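Polyphosphate kinase (Porphyromonas gingivalis, PDB 2O8R) probably catalyses the reversible transfer of the terminal phosphate of ATP to a growing chain of inorganic polyphosphate. Local coordinates at residues D566-G571 with I648-N653; S598-F603 with D644-Q649; V611-A616 with R640-I645. The protein carries 3 engineered substitutions. All coordinates share one frame; numbering follows the deposited sequence.

Contact 1: residues D566-G571 with I648-N653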
loop_
_atom_site.group_PDB
_atom_site.type_symbol
_atom_site.label_atom_id
_atom_site.label_comp_id
_atom_site.label_asym_id
_atom_site.label_seq_id
_atom_site.Cartn_x
_atom_site.Cartn_y
_atom_site.Cartn_z
ATOM N N ASP A 566 -26.064 -11.346 -32.514
ATOM C CA ASP A 566 -24.641 -11.434 -32.204
ATOM C C ASP A 566 -24.369 -11.115 -30.734
ATOM O O ASP A 566 -24.616 -9.997 -30.273
ATOM C CB ASP A 566 -23.845 -10.475 -33.074
ATOM C CG ASP A 566 -23.279 -11.134 -34.299
ATOM O OD1 ASP A 566 -22.627 -12.192 -34.180
ATOM O OD2 ASP A 566 -23.475 -10.578 -35.395
ATOM N N LEU A 567 -23.864 -12.108 -30.011
ATOM C CA LEU A 567 -23.451 -11.949 -28.629
ATOM C C LEU A 567 -21.945 -11.902 -28.566
ATOM O O LEU A 567 -21.278 -12.781 -29.100
ATOM C CB LEU A 567 -23.913 -13.132 -27.784
ATOM C CG LEU A 567 -25.396 -13.193 -27.423
ATOM C CD1 LEU A 567 -25.723 -14.524 -26.783
ATOM C CD2 LEU A 567 -25.756 -12.062 -26.486
ATOM N N ILE A 568 -21.411 -10.875 -27.914
ATOM C CA ILE A 568 -19.988 -10.813 -27.597
ATOM C C ILE A 568 -19.850 -10.875 -26.068
ATOM O O ILE A 568 -20.006 -9.869 -25.362
ATOM C CB ILE A 568 -19.335 -9.557 -28.205
ATOM C CG1 ILE A 568 -19.575 -9.506 -29.718
ATOM C CG2 ILE A 568 -17.853 -9.531 -27.927
ATOM C CD1 ILE A 568 -19.018 -8.262 -30.398
ATOM N N VAL A 569 -19.611 -12.083 -25.564
ATOM C CA VAL A 569 -19.540 -12.351 -24.120
ATOM C C VAL A 569 -18.226 -13.012 -23.731
ATOM O O VAL A 569 -17.948 -14.121 -24.178
ATOM C CB VAL A 569 -20.665 -13.279 -23.673
ATOM C CG1 VAL A 569 -20.524 -13.609 -22.190
ATOM C CG2 VAL A 569 -21.991 -12.625 -23.935
ATOM N N ARG A 570 -17.417 -12.352 -22.903
ATOM C CA ARG A 570 -16.099 -12.915 -22.606
ATOM C C ARG A 570 -16.122 -13.953 -21.497
ATOM O O ARG A 570 -15.408 -14.952 -21.566
ATOM C CB ARG A 570 -15.024 -11.844 -22.371
ATOM C CG ARG A 570 -15.290 -10.914 -21.246
ATOM C CD ARG A 570 -14.021 -10.312 -20.680
ATOM N NE ARG A 570 -14.280 -10.004 -19.274
ATOM C CZ ARG A 570 -13.638 -10.548 -18.248
ATOM N NH1 ARG A 570 -12.629 -11.384 -18.453
ATOM N NH2 ARG A 570 -13.985 -10.225 -17.015
ATOM N N GLY A 571 -16.955 -13.738 -20.490
ATOM C CA GLY A 571 -16.976 -14.641 -19.339
ATOM C C GLY A 571 -18.030 -15.719 -19.431
ATOM O O GLY A 571 -18.084 -16.483 -20.396
ATOM N N ILE A 648 -15.954 -3.895 -35.852
ATOM C CA ILE A 648 -14.543 -4.276 -35.761
ATOM C C ILE A 648 -14.367 -5.518 -34.877
ATOM O O ILE A 648 -13.674 -6.457 -35.259
ATOM C CB ILE A 648 -13.667 -3.140 -35.246
ATOM C CG1 ILE A 648 -13.819 -1.924 -36.161
ATOM C CG2 ILE A 648 -12.224 -3.600 -35.157
ATOM C CD1 ILE A 648 -12.888 -0.785 -35.869
ATOM N N GLN A 649 -15.017 -5.548 -33.715
ATOM C CA GLN A 649 -14.885 -6.725 -32.872
ATOM C C GLN A 649 -15.403 -7.985 -33.576
ATOM O O GLN A 649 -14.739 -9.022 -33.549
ATOM C CB GLN A 649 -15.508 -6.525 -31.482
ATOM C CG GLN A 649 -14.884 -5.380 -30.687
ATOM C CD GLN A 649 -15.046 -5.532 -29.180
ATOM O OE1 GLN A 649 -16.037 -6.083 -28.698
ATOM N NE2 GLN A 649 -14.066 -5.037 -28.428
ATOM N N LEU A 650 -16.550 -7.888 -34.246
ATOM C CA LEU A 650 -17.147 -9.059 -34.920
ATOM C C LEU A 650 -16.386 -9.481 -36.164
ATOM O O LEU A 650 -16.650 -10.549 -36.714
ATOM C CB LEU A 650 -18.605 -8.809 -35.296
ATOM C CG LEU A 650 -19.610 -8.791 -34.152
ATOM C CD1 LEU A 650 -20.944 -8.404 -34.742
ATOM C CD2 LEU A 650 -19.674 -10.147 -33.421
ATOM N N ARG A 651 -15.448 -8.636 -36.590
ATOM C CA ARG A 651 -14.621 -8.883 -37.763
ATOM C C ARG A 651 -13.283 -9.514 -37.365
ATOM O O ARG A 651 -12.590 -10.080 -38.226
ATOM C CB ARG A 651 -14.388 -7.569 -38.518
ATOM C CG ARG A 651 -14.085 -7.701 -40.010
ATOM C CD ARG A 651 -13.790 -6.331 -40.647
ATOM N NE ARG A 651 -14.754 -5.322 -40.206
ATOM C CZ ARG A 651 -14.520 -4.013 -40.195
ATOM N NH1 ARG A 651 -13.349 -3.541 -40.608
ATOM N NH2 ARG A 651 -15.452 -3.173 -39.765
ATOM N N ASP A 652 -12.936 -9.419 -36.067
ATOM C CA ASP A 652 -11.691 -9.983 -35.511
ATOM C C ASP A 652 -11.474 -11.431 -35.896
ATOM O O ASP A 652 -12.268 -12.300 -35.526
ATOM C CB ASP A 652 -11.677 -9.904 -33.982
ATOM C CG ASP A 652 -10.342 -10.384 -33.368
ATOM O OD1 ASP A 652 -9.669 -9.565 -32.730
ATOM O OD2 ASP A 652 -9.949 -11.564 -33.517
ATOM N N ASN A 653 -10.389 -11.688 -36.616
ATOM C CA ASN A 653 -9.974 -13.064 -36.922
ATOM C C ASN A 653 -8.674 -13.515 -36.255
ATOM O O ASN A 653 -8.107 -14.524 -36.675
ATOM C CB ASN A 653 -9.831 -13.262 -38.434
ATOM C CG ASN A 653 -9.084 -12.130 -39.107
ATOM O OD1 ASN A 653 -8.347 -11.385 -38.469
ATOM N ND2 ASN A 653 -9.277 -11.991 -40.405
#

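Contact 2: residues S598-F603 with D644-Q649. With SO4 (sulfate ion), chain F.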
loop_
_atom_site.group_PDB
_atom_site.type_symbol
_atom_site.label_atom_id
_atom_site.label_comp_id
_atom_site.label_asym_id
_atom_site.label_seq_id
_atom_site.Cartn_x
_atom_site.Cartn_y
_atom_site.Cartn_z
ATOM N N SER A 598 -16.601 -3.632 -21.497
ATOM C CA SER A 598 -17.769 -2.863 -21.929
ATOM C C SER A 598 -19.033 -3.711 -21.882
ATOM O O SER A 598 -19.006 -4.927 -22.143
ATOM C CB SER A 598 -17.581 -2.337 -23.355
ATOM O OG SER A 598 -16.618 -1.305 -23.400
ATOM N N ARG A 599 -20.136 -3.062 -21.531
ATOM C CA ARG A 599 -21.459 -3.663 -21.674
ATOM C C ARG A 599 -22.290 -2.747 -22.556
ATOM O O ARG A 599 -22.601 -1.612 -22.174
ATOM C CB ARG A 599 -22.109 -3.860 -20.312
ATOM C CG ARG A 599 -21.246 -4.636 -19.340
ATOM C CD ARG A 599 -21.474 -4.162 -17.937
ATOM N NE ARG A 599 -20.892 -5.087 -16.982
ATOM C CZ ARG A 599 -20.024 -4.754 -16.035
ATOM N NH1 ARG A 599 -19.642 -3.495 -15.890
ATOM N NH2 ARG A 599 -19.549 -5.688 -15.218
ATOM N N ILE A 600 -22.623 -3.228 -23.751
ATOM C CA ILE A 600 -23.257 -2.395 -24.774
ATOM C C ILE A 600 -24.380 -3.149 -25.481
ATOM O O ILE A 600 -24.229 -4.328 -25.799
ATOM C CB ILE A 600 -22.220 -1.925 -25.820
ATOM C CG1 ILE A 600 -21.251 -0.915 -25.196
ATOM C CG2 ILE A 600 -22.920 -1.333 -27.046
ATOM C CD1 ILE A 600 -20.134 -0.431 -26.129
ATOM N N TRP A 601 -25.507 -2.481 -25.715
ATOM C CA TRP A 601 -26.635 -3.119 -26.403
ATOM C C TRP A 601 -27.049 -2.321 -27.636
ATOM O O TRP A 601 -27.251 -1.111 -27.559
ATOM C CB TRP A 601 -27.862 -3.287 -25.490
ATOM C CG TRP A 601 -27.609 -3.650 -24.045
ATOM C CD1 TRP A 601 -26.607 -4.448 -23.541
ATOM C CD2 TRP A 601 -28.414 -3.267 -22.920
ATOM N NE1 TRP A 601 -26.732 -4.560 -22.175
ATOM C CE2 TRP A 601 -27.827 -3.844 -21.767
ATOM C CE3 TRP A 601 -29.566 -2.486 -22.772
ATOM C CZ2 TRP A 601 -28.345 -3.652 -20.493
ATOM C CZ3 TRP A 601 -30.092 -2.305 -21.494
ATOM C CH2 TRP A 601 -29.483 -2.888 -20.378
ATOM N N CYS A 602 -27.178 -3.014 -28.764
ATOM C CA CYS A 602 -27.651 -2.424 -30.010
ATOM C C CYS A 602 -28.858 -3.160 -30.532
ATOM O O CYS A 602 -28.790 -4.351 -30.837
ATOM C CB CYS A 602 -26.569 -2.481 -31.075
ATOM S SG CYS A 602 -25.077 -1.728 -30.523
ATOM N N PHE A 603 -29.963 -2.446 -30.642
ATOM C CA PHE A 603 -31.162 -3.003 -31.258
ATOM C C PHE A 603 -31.414 -2.330 -32.605
ATOM O O PHE A 603 -31.527 -1.101 -32.680
ATOM C CB PHE A 603 -32.360 -2.829 -30.335
ATOM C CG PHE A 603 -32.191 -3.485 -28.981
ATOM C CD1 PHE A 603 -32.733 -4.739 -28.734
ATOM C CD2 PHE A 603 -31.512 -2.837 -27.948
ATOM C CE1 PHE A 603 -32.597 -5.340 -27.490
ATOM C CE2 PHE A 603 -31.377 -3.433 -26.707
ATOM C CZ PHE A 603 -31.918 -4.688 -26.478
ATOM N N ASP A 644 -19.575 0.869 -35.264
ATOM C CA ASP A 644 -18.350 0.681 -36.035
ATOM C C ASP A 644 -17.408 -0.222 -35.243
ATOM O O ASP A 644 -16.938 -1.245 -35.751
ATOM C CB ASP A 644 -17.670 2.022 -36.295
ATOM C CG ASP A 644 -18.289 2.789 -37.441
ATOM O OD1 ASP A 644 -18.979 2.183 -38.286
ATOM O OD2 ASP A 644 -18.067 4.012 -37.507
ATOM N N ILE A 645 -17.186 0.159 -33.982
ATOM C CA ILE A 645 -16.297 -0.531 -33.058
ATOM C C ILE A 645 -16.721 -1.983 -32.849
ATOM O O ILE A 645 -15.916 -2.912 -33.030
ATOM C CB ILE A 645 -16.217 0.237 -31.719
ATOM C CG1 ILE A 645 -15.364 1.496 -31.887
ATOM C CG2 ILE A 645 -15.647 -0.636 -30.607
ATOM C CD1 ILE A 645 -15.709 2.589 -30.919
ATOM N N LEU A 646 -17.991 -2.186 -32.508
ATOM C CA LEU A 646 -18.510 -3.540 -32.344
ATOM C C LEU A 646 -18.370 -4.368 -33.614
ATOM O O LEU A 646 -18.153 -5.571 -33.542
ATOM C CB LEU A 646 -19.962 -3.506 -31.900
ATOM C CG LEU A 646 -20.150 -2.935 -30.501
ATOM C CD1 LEU A 646 -21.593 -3.023 -30.149
ATOM C CD2 LEU A 646 -19.297 -3.673 -29.465
ATOM N N GLU A 647 -18.481 -3.719 -34.773
ATOM C CA GLU A 647 -18.299 -4.400 -36.048
ATOM C C GLU A 647 -16.862 -4.805 -36.196
ATOM O O GLU A 647 -16.572 -5.938 -36.586
ATOM C CB GLU A 647 -18.734 -3.530 -37.228
ATOM C CG GLU A 647 -20.231 -3.550 -37.473
ATOM C CD GLU A 647 -20.656 -2.565 -38.529
ATOM O OE1 GLU A 647 -19.816 -2.219 -39.391
ATOM O OE2 GLU A 647 -21.831 -2.138 -38.496
ATOM N N ILE A 648 -15.954 -3.895 -35.852
ATOM C CA ILE A 648 -14.543 -4.276 -35.761
ATOM C C ILE A 648 -14.367 -5.518 -34.877
ATOM O O ILE A 648 -13.674 -6.457 -35.259
ATOM C CB ILE A 648 -13.667 -3.140 -35.246
ATOM C CG1 ILE A 648 -13.819 -1.924 -36.161
ATOM C CG2 ILE A 648 -12.224 -3.600 -35.157
ATOM C CD1 ILE A 648 -12.888 -0.785 -35.869
ATOM N N GLN A 649 -15.017 -5.548 -33.715
ATOM C CA GLN A 649 -14.885 -6.725 -32.872
ATOM C C GLN A 649 -15.403 -7.985 -33.576
ATOM O O GLN A 649 -14.739 -9.022 -33.549
ATOM C CB GLN A 649 -15.508 -6.525 -31.482
ATOM C CG GLN A 649 -14.884 -5.380 -30.687
ATOM C CD GLN A 649 -15.046 -5.532 -29.180
ATOM O OE1 GLN A 649 -16.037 -6.083 -28.698
ATOM N NE2 GLN A 649 -14.066 -5.037 -28.428
HETATM S S SO4 F . -17.518 -4.746 -12.355
HETATM O O1 SO4 F . -16.198 -4.888 -12.964
HETATM O O2 SO4 F . -18.015 -6.078 -11.976
HETATM O O3 SO4 F . -17.416 -3.900 -11.167
HETATM O O4 SO4 F . -18.413 -4.061 -13.282
#

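Contact 3: residues V611-A616 with R640-I645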
loop_
_atom_site.group_PDB
_atom_site.type_symbol
_atom_site.label_atom_id
_atom_site.label_comp_id
_atom_site.label_asym_id
_atom_site.label_seq_id
_atom_site.Cartn_x
_atom_site.Cartn_y
_atom_site.Cartn_z
ATOM N N VAL A 611 -28.777 2.396 -29.270
ATOM C CA VAL A 611 -27.612 1.845 -28.603
ATOM C C VAL A 611 -27.595 2.201 -27.127
ATOM O O VAL A 611 -27.757 3.368 -26.756
ATOM C CB VAL A 611 -26.314 2.296 -29.274
ATOM C CG1 VAL A 611 -25.105 1.729 -28.542
ATOM C CG2 VAL A 611 -26.312 1.872 -30.735
ATOM N N PHE A 612 -27.411 1.187 -26.282
ATOM C CA PHE A 612 -27.288 1.427 -24.852
ATOM C C PHE A 612 -25.913 1.076 -24.318
ATOM O O PHE A 612 -25.275 0.129 -24.776
ATOM C CB PHE A 612 -28.344 0.659 -24.081
ATOM C CG PHE A 612 -29.739 1.121 -24.344
ATOM C CD1 PHE A 612 -30.329 2.077 -23.529
ATOM C CD2 PHE A 612 -30.467 0.597 -25.403
ATOM C CE1 PHE A 612 -31.623 2.505 -23.767
ATOM C CE2 PHE A 612 -31.751 1.020 -25.650
ATOM C CZ PHE A 612 -32.331 1.973 -24.829
ATOM N N ILE A 613 -25.478 1.866 -23.344
ATOM C CA ILE A 613 -24.254 1.644 -22.591
ATOM C C ILE A 613 -24.679 1.244 -21.181
ATOM O O ILE A 613 -25.492 1.952 -20.563
ATOM C CB ILE A 613 -23.412 2.949 -22.577
ATOM C CG1 ILE A 613 -22.491 2.983 -23.786
ATOM C CG2 ILE A 613 -22.581 3.123 -21.309
ATOM C CD1 ILE A 613 -21.821 4.316 -23.958
ATOM N N SER A 614 -24.173 0.113 -20.674
ATOM C CA SER A 614 -24.601 -0.331 -19.339
ATOM C C SER A 614 -23.539 -0.608 -18.289
ATOM O O SER A 614 -22.376 -0.867 -18.594
ATOM C CB SER A 614 -25.525 -1.542 -19.429
ATOM O OG SER A 614 -26.159 -1.746 -18.172
ATOM N N SER A 615 -23.978 -0.555 -17.036
ATOM C CA SER A 615 -23.178 -0.983 -15.896
ATOM C C SER A 615 -23.415 -2.456 -15.595
ATOM O O SER A 615 -22.613 -3.091 -14.923
ATOM C CB SER A 615 -23.525 -0.151 -14.660
ATOM O OG SER A 615 -24.811 -0.489 -14.178
ATOM N N ALA A 616 -24.511 -3.002 -16.108
ATOM C CA ALA A 616 -24.895 -4.377 -15.801
ATOM C C ALA A 616 -24.572 -5.378 -16.902
ATOM O O ALA A 616 -24.717 -5.078 -18.087
ATOM C CB ALA A 616 -26.379 -4.442 -15.478
ATOM N N ARG A 640 -23.128 5.683 -34.108
ATOM C CA ARG A 640 -22.517 5.126 -35.305
ATOM C C ARG A 640 -21.133 4.592 -34.971
ATOM O O ARG A 640 -20.731 3.534 -35.464
ATOM C CB ARG A 640 -22.475 6.191 -36.421
ATOM C CG ARG A 640 -21.642 5.877 -37.681
ATOM C CD ARG A 640 -21.929 4.500 -38.304
ATOM N NE ARG A 640 -23.340 4.121 -38.251
ATOM C CZ ARG A 640 -23.780 2.866 -38.311
ATOM N NH1 ARG A 640 -22.916 1.854 -38.424
ATOM N NH2 ARG A 640 -25.086 2.621 -38.250
ATOM N N GLU A 641 -20.421 5.313 -34.109
ATOM C CA GLU A 641 -19.067 4.934 -33.731
ATOM C C GLU A 641 -19.064 3.607 -32.974
ATOM O O GLU A 641 -18.251 2.735 -33.268
ATOM C CB GLU A 641 -18.422 6.037 -32.903
ATOM C CG GLU A 641 -16.948 5.837 -32.578
ATOM C CD GLU A 641 -16.392 6.992 -31.755
ATOM O OE1 GLU A 641 -16.983 7.329 -30.710
ATOM O OE2 GLU A 641 -15.372 7.580 -32.156
ATOM N N ILE A 642 -19.986 3.456 -32.023
ATOM C CA ILE A 642 -20.060 2.256 -31.188
ATOM C C ILE A 642 -20.281 1.028 -32.056
ATOM O O ILE A 642 -19.615 -0.003 -31.894
ATOM C CB ILE A 642 -21.176 2.381 -30.142
ATOM C CG1 ILE A 642 -20.748 3.355 -29.050
ATOM C CG2 ILE A 642 -21.491 1.045 -29.508
ATOM C CD1 ILE A 642 -21.880 3.773 -28.142
ATOM N N ILE A 643 -21.195 1.165 -33.005
ATOM C CA ILE A 643 -21.472 0.098 -33.947
ATOM C C ILE A 643 -20.251 -0.183 -34.806
ATOM O O ILE A 643 -19.907 -1.346 -35.027
ATOM C CB ILE A 643 -22.717 0.408 -34.793
ATOM C CG1 ILE A 643 -23.887 0.684 -33.847
ATOM C CG2 ILE A 643 -23.064 -0.762 -35.663
ATOM C CD1 ILE A 643 -25.166 0.995 -34.520
ATOM N N ASP A 644 -19.575 0.869 -35.264
ATOM C CA ASP A 644 -18.350 0.681 -36.035
ATOM C C ASP A 644 -17.408 -0.222 -35.243
ATOM O O ASP A 644 -16.938 -1.245 -35.751
ATOM C CB ASP A 644 -17.670 2.022 -36.295
ATOM C CG ASP A 644 -18.289 2.789 -37.441
ATOM O OD1 ASP A 644 -18.979 2.183 -38.286
ATOM O OD2 ASP A 644 -18.067 4.012 -37.507
ATOM N N ILE A 645 -17.186 0.159 -33.982
ATOM C CA ILE A 645 -16.297 -0.531 -33.058
ATOM C C ILE A 645 -16.721 -1.983 -32.849
ATOM O O ILE A 645 -15.916 -2.912 -33.030
ATOM C CB ILE A 645 -16.217 0.237 -31.719
ATOM C CG1 ILE A 645 -15.364 1.496 -31.887
ATOM C CG2 ILE A 645 -15.647 -0.636 -30.607
ATOM C CD1 ILE A 645 -15.709 2.589 -30.919
#

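Contact 1: residues D566-G571 with I648-N653
Strand residues 566-569 and the last turn of helix 636-651 face each other with Ile568 and Leu650 closest in backbone, their CA atoms 8.0 Å apart. Leu650 carries most of the contact. Its CD2 touches both Ile568 and Asp566, while CD1 packs on the Asp566 carboxylate. Leu650 CD2 is 3.6 Å from Ile568 CD1. Ile568 reaches it because CG1 stands anti to the carbonyl carbon (chi1 -56°) and CD1 extends straight on from there. The leucine and Asp566 approach from opposite directions. Leu650 CD1 lies 3.6 Å from Asp566 CG, and Leu650 CD2 lies 3.7 Å from Asp566 OD1. Gln649 OE1 is 4.0 Å from Ile568 CG2.

The helix packs here on the mixed sheet of the second C-terminal domain. Arg570, predicted to bind ATP, directly follows strand 564-569 but takes no part in the contact. Asp566 OD2 forms a salt bridge with Arg586 and a hydrogen bond with Tyr538 OH. Gln649 binds Glu596 through NE2 and Lys542 through OE1. The carboxylate is buried, and the neighbouring arginine probably favours its ionised form. What passes between strand and helix is therefore van der Waals contact, with the aspartate's charge answered within the sheet and not by the helix.

Contact 2: residues S598-F603 with D644-Q649
Leu646 reaches Ile600 and Cys602 with a single methyl. Its CB leaves the helix toward the strand, and neither CB nor CG comes close to it. With chi1 at -67°, CG lies opposite the carbonyl carbon, which sends the branch out from the helix. CD1 then does the touching: Leu646 CD1 lies 3.7 Å from Cys602 SG and 3.8 Å from Ile600 CG2. The methyl thus rests on two strand residues that are two positions apart and point to the same side. CD2, the other branch, stays farther from both. Ile600 offers CG2, its short branch, and meets the leucine at a slant. The backbones remain well separated, with Ile600 CA 9.0 Å from Leu646 CA.

This is a helix laid on one face of the mixed sheet of the second C-terminal domain, whose family belongs to the phospholipase D clan. Helix 516-532 covers the opposite face, where it meets Trp601 and Phe603. Ile600 and Cys602 are fixed in the sheet by backbone hydrogen bonds to Lys542 and Leu540.

Arg599, next to Ile600 in the chain, takes no part in the helix contact; its guanidinium binds a sulfate ion. Both terminal nitrogens converge on one oxygen: Arg599 NH1 is 2.9 Å and Arg599 NH2 2.8 Å from sulfate O4. The bonds are bent, with N-H...O angles of 136° and 143°. The sulfur lies in the guanidinium plane, at its edge. Asp617 forms a salt bridge with Arg599 NE, which helps to set the direction of the group. NE2 of His597, a residue predicted to bind ATP, also hydrogen-bonds the sulfate. The ion probably comes from the crystallisation liquor, and its position is consistent with a site for phosphate groups.

Contact 3: residues V611-A616 with R640-I645
Ser614 OG takes part in two hydrogen bonds at the end of strand 610-614. It accepts one from the backbone of Ala616, with Ala616 N 2.9 Å from Ser614 OG and an N-H...O angle of 167°. This makes an ST turn, which leads the chain out of the strand. The same hydroxyl is hydrogen-bonded to the carbonyl oxygen of Thr629 on the next strand.

The helix is met by the earlier part of the strand, through aliphatic side chains. Val611 splits its two methyls between two isoleucines. A chi1 of 179° swings CG1 to the far side from the backbone N and faces it to Ile642, where Val611 CG1 is 3.8 Å from Ile642 CG2 and equally far from Ile642 CD1. The two side chains lie alongside each other and run in opposite senses. CG2 of the valine turns to the neighbouring residue: Val611 CG2 is 4.1 Å from Ile643 CD1. Farther along, Ile613 CD1 comes within 4.2 Å of Ile642 CD1, a looser touch made at the ends of the two chains.

Strand 611-614 and helix 640-645 cross at 77°, with their axes 9.7 Å apart. The helix thus runs across the strands of the sheet in the second C-terminal domain. Ile642 also touches Ile600 on the neighbouring strand.

Both Ile613 and Ile642 pack on Leu346 of strand 345-349, which belongs to the sheet of the first C-terminal domain. This apolar cluster therefore joins the two related domains. On another side of the helix, Glu641 forms a salt bridge with Lys689 of helix 678-691.

All three contacts set helix 636-651 against one face of the same mixed sheet in the second C-terminal domain. Along the helix they come in the order contact 3, contact 2, contact 1. The strands come in the reverse order in the chain, 564-569, 600-603, then 610-614, so the helix runs back over them. Centres of contacts 2 and 3 are about 5 Å apart, and their strands are adjacent and antiparallel. Contact 1 is about 8 Å from contact 2, with strand 538-543 between their strands, and about 13 Å from contact 3. The helix thus backs strands that adjoin Arg570 and His597 in the chain, both predicted to bind ATP.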